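Local structure of diaphanous protein (Entamoeba histolytica, 4DVG) at residues D218-L223 and F264-L269. The protein is a diaphanous-family formin whose GTPase-binding and FH3 regions probably take part in Rho-type GTPase recognition and regulation of actin assembly. Numbering follows the deposited sequence.
Sequences DMKKFL and FIEIGL
F264, in the last turn of helix 254-265, meets F222 in an offset stack: the ring centroids lie 4.1 Å apart and the planes are inclined by only 12°. The overlap is partial and lopsided, because CZ of F264 sits over the middle of the F222 ring, whereas CD2 of F222 lies toward the rim of the F264 ring. The opposite face of F222 is covered by K221 CG, 4.0 Å above the plane, which sandwiches the phenyl group. F209 adds an edge-to-face ring contact to F222, and L248 of helix 236-249 touches both phenylalanines.

E266 swings CG anti to its backbone N (chi1 -163°), and the extended chain crosses that of K220 at about a right angle. The resulting salt bridge joins K220 NZ to E266 OE2 at 3.3 Å, with only a weak hydrogen bond; both residues are exposed, so the salt bridge lies at the solvent-facing margin.

I267 loses more surface here than any other residue of the pair of segments. Its CG1 lies between the backbone N and carbonyl carbon, while CD1 is 3.7 Å from F222 CB and also packs against the carbonyl O of K221. The CG2 branch faces K220, 3.9 Å from its CB. Both I267 branches therefore rest on the type II turn K220–L223, closed by L223 N to K220 O at 3.1 Å.

G268, with phi 100°, is the C-prime residue of a Schellman motif: L269 N bonds to F264 O and G268 N to I265 O. The contact thus pairs a Schellman-terminated helix end with the type II turn whose third residue, F222, is the N-cap of helix 223-228, within the helical FH3 region.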
loop_
_atom_site.group_PDB
_atom_site.type_symbol
_atom_site.label_atom_id
_atom_site.label_comp_id
_atom_site.label_asym_id
_atom_site.label_seq_id
_atom_site.Cartn_x
_atom_site.Cartn_y
_atom_site.Cartn_z
ATOM N N ASP B 218 -25.564 16.189 5.020
ATOM C CA ASP B 218 -25.411 17.054 3.860
ATOM C C ASP B 218 -26.637 17.944 3.713
ATOM O O ASP B 218 -27.767 17.477 3.769
ATOM C CB ASP B 218 -25.196 16.237 2.574
ATOM C CG ASP B 218 -23.738 15.997 2.286
ATOM O OD1 ASP B 218 -22.917 16.660 2.948
ATOM O OD2 ASP B 218 -23.403 15.163 1.414
HETATM N N MSE B 219 -26.409 19.231 3.518
HETATM C CA MSE B 219 -27.509 20.173 3.422
HETATM C C MSE B 219 -28.159 19.963 2.071
HETATM O O MSE B 219 -29.363 20.134 1.907
HETATM C CB MSE B 219 -26.976 21.594 3.558
HETATM SE SE MSE B 219 -27.137 24.335 4.229
HETATM C CE MSE B 219 -26.671 23.891 6.074
ATOM N N LYS B 220 -27.343 19.577 1.103
ATOM C CA LYS B 220 -27.839 19.214 -0.213
ATOM C C LYS B 220 -27.098 17.974 -0.707
ATOM O O LYS B 220 -25.987 17.694 -0.256
ATOM C CB LYS B 220 -27.687 20.380 -1.184
ATOM C CG LYS B 220 -28.726 21.493 -0.991
ATOM C CD LYS B 220 -28.823 22.340 -2.268
ATOM C CE LYS B 220 -29.803 23.499 -2.141
ATOM N NZ LYS B 220 -29.613 24.553 -3.214
ATOM N N LYS B 221 -27.719 17.212 -1.604
ATOM C CA LYS B 221 -27.115 15.952 -2.061
ATOM C C LYS B 221 -25.740 16.242 -2.596
ATOM O O LYS B 221 -25.567 17.203 -3.338
ATOM C CB LYS B 221 -27.939 15.316 -3.169
ATOM C CG LYS B 221 -27.950 13.791 -3.185
ATOM C CD LYS B 221 -28.823 13.342 -4.348
ATOM C CE LYS B 221 -28.888 11.847 -4.536
ATOM N NZ LYS B 221 -29.692 11.585 -5.767
ATOM N N PHE B 222 -24.767 15.420 -2.212
ATOM C CA PHE B 222 -23.429 15.527 -2.779
ATOM C C PHE B 222 -22.568 16.670 -2.227
ATOM O O PHE B 222 -21.451 16.861 -2.676
ATOM C CB PHE B 222 -23.525 15.692 -4.291
ATOM C CG PHE B 222 -24.143 14.535 -4.985
ATOM C CD1 PHE B 222 -23.806 13.241 -4.633
ATOM C CD2 PHE B 222 -25.061 14.736 -6.003
ATOM C CE1 PHE B 222 -24.371 12.163 -5.306
ATOM C CE2 PHE B 222 -25.631 13.675 -6.658
ATOM C CZ PHE B 222 -25.286 12.387 -6.314
ATOM N N LEU B 223 -23.073 17.430 -1.259
ATOM C CA LEU B 223 -22.398 18.658 -0.877
ATOM C C LEU B 223 -20.992 18.434 -0.320
ATOM O O LEU B 223 -20.021 18.984 -0.842
ATOM C CB LEU B 223 -23.241 19.455 0.099
ATOM C CG LEU B 223 -22.689 20.813 0.501
ATOM C CD1 LEU B 223 -22.466 21.713 -0.722
ATOM C CD2 LEU B 223 -23.635 21.450 1.474
ATOM N N PHE B 264 -26.008 18.286 -9.043
ATOM C CA PHE B 264 -24.641 18.776 -9.076
ATOM C C PHE B 264 -24.614 20.210 -9.568
ATOM O O PHE B 264 -23.862 21.031 -9.061
ATOM C CB PHE B 264 -23.743 17.889 -9.961
ATOM C CG PHE B 264 -23.222 16.668 -9.264
ATOM C CD1 PHE B 264 -22.172 16.766 -8.363
ATOM C CD2 PHE B 264 -23.784 15.417 -9.504
ATOM C CE1 PHE B 264 -21.693 15.635 -7.711
ATOM C CE2 PHE B 264 -23.315 14.279 -8.845
ATOM C CZ PHE B 264 -22.265 14.389 -7.954
ATOM N N ILE B 265 -25.433 20.519 -10.561
ATOM C CA ILE B 265 -25.541 21.899 -10.996
ATOM C C ILE B 265 -25.979 22.767 -9.825
ATOM O O ILE B 265 -25.451 23.858 -9.616
ATOM C CB ILE B 265 -26.539 22.054 -12.128
ATOM C CG1 ILE B 265 -25.940 21.517 -13.428
ATOM C CG2 ILE B 265 -26.917 23.519 -12.294
ATOM C CD1 ILE B 265 -26.981 21.151 -14.437
ATOM N N GLU B 266 -26.926 22.247 -9.052
ATOM C CA GLU B 266 -27.527 22.968 -7.946
ATOM C C GLU B 266 -26.501 23.380 -6.893
ATOM O O GLU B 266 -26.746 24.311 -6.141
ATOM C CB GLU B 266 -28.620 22.100 -7.319
ATOM C CG GLU B 266 -29.616 22.816 -6.422
ATOM C CD GLU B 266 -30.661 21.862 -5.843
ATOM O OE1 GLU B 266 -30.934 20.806 -6.467
ATOM O OE2 GLU B 266 -31.206 22.164 -4.759
ATOM N N ILE B 267 -25.355 22.698 -6.844
ATOM C CA ILE B 267 -24.353 22.957 -5.808
ATOM C C ILE B 267 -23.029 23.511 -6.327
ATOM O O ILE B 267 -22.022 23.509 -5.616
ATOM C CB ILE B 267 -24.062 21.718 -4.935
ATOM C CG1 ILE B 267 -23.571 20.561 -5.799
ATOM C CG2 ILE B 267 -25.288 21.315 -4.144
ATOM C CD1 ILE B 267 -23.247 19.345 -5.026
ATOM N N GLY B 268 -23.031 24.002 -7.558
ATOM C CA GLY B 268 -21.884 24.722 -8.071
ATOM C C GLY B 268 -20.910 23.998 -8.985
ATOM O O GLY B 268 -19.875 24.578 -9.349
ATOM N N LEU B 269 -21.246 22.770 -9.390
ATOM C CA LEU B 269 -20.398 21.986 -10.284
ATOM C C LEU B 269 -20.025 22.697 -11.565
ATOM O O LEU B 269 -18.853 22.772 -11.928
ATOM C CB LEU B 269 -21.055 20.675 -10.667
ATOM C CG LEU B 269 -20.051 19.829 -11.449
ATOM C CD1 LEU B 269 -18.799 19.670 -10.598
ATOM C CD2 LEU B 269 -20.646 18.474 -11.842
#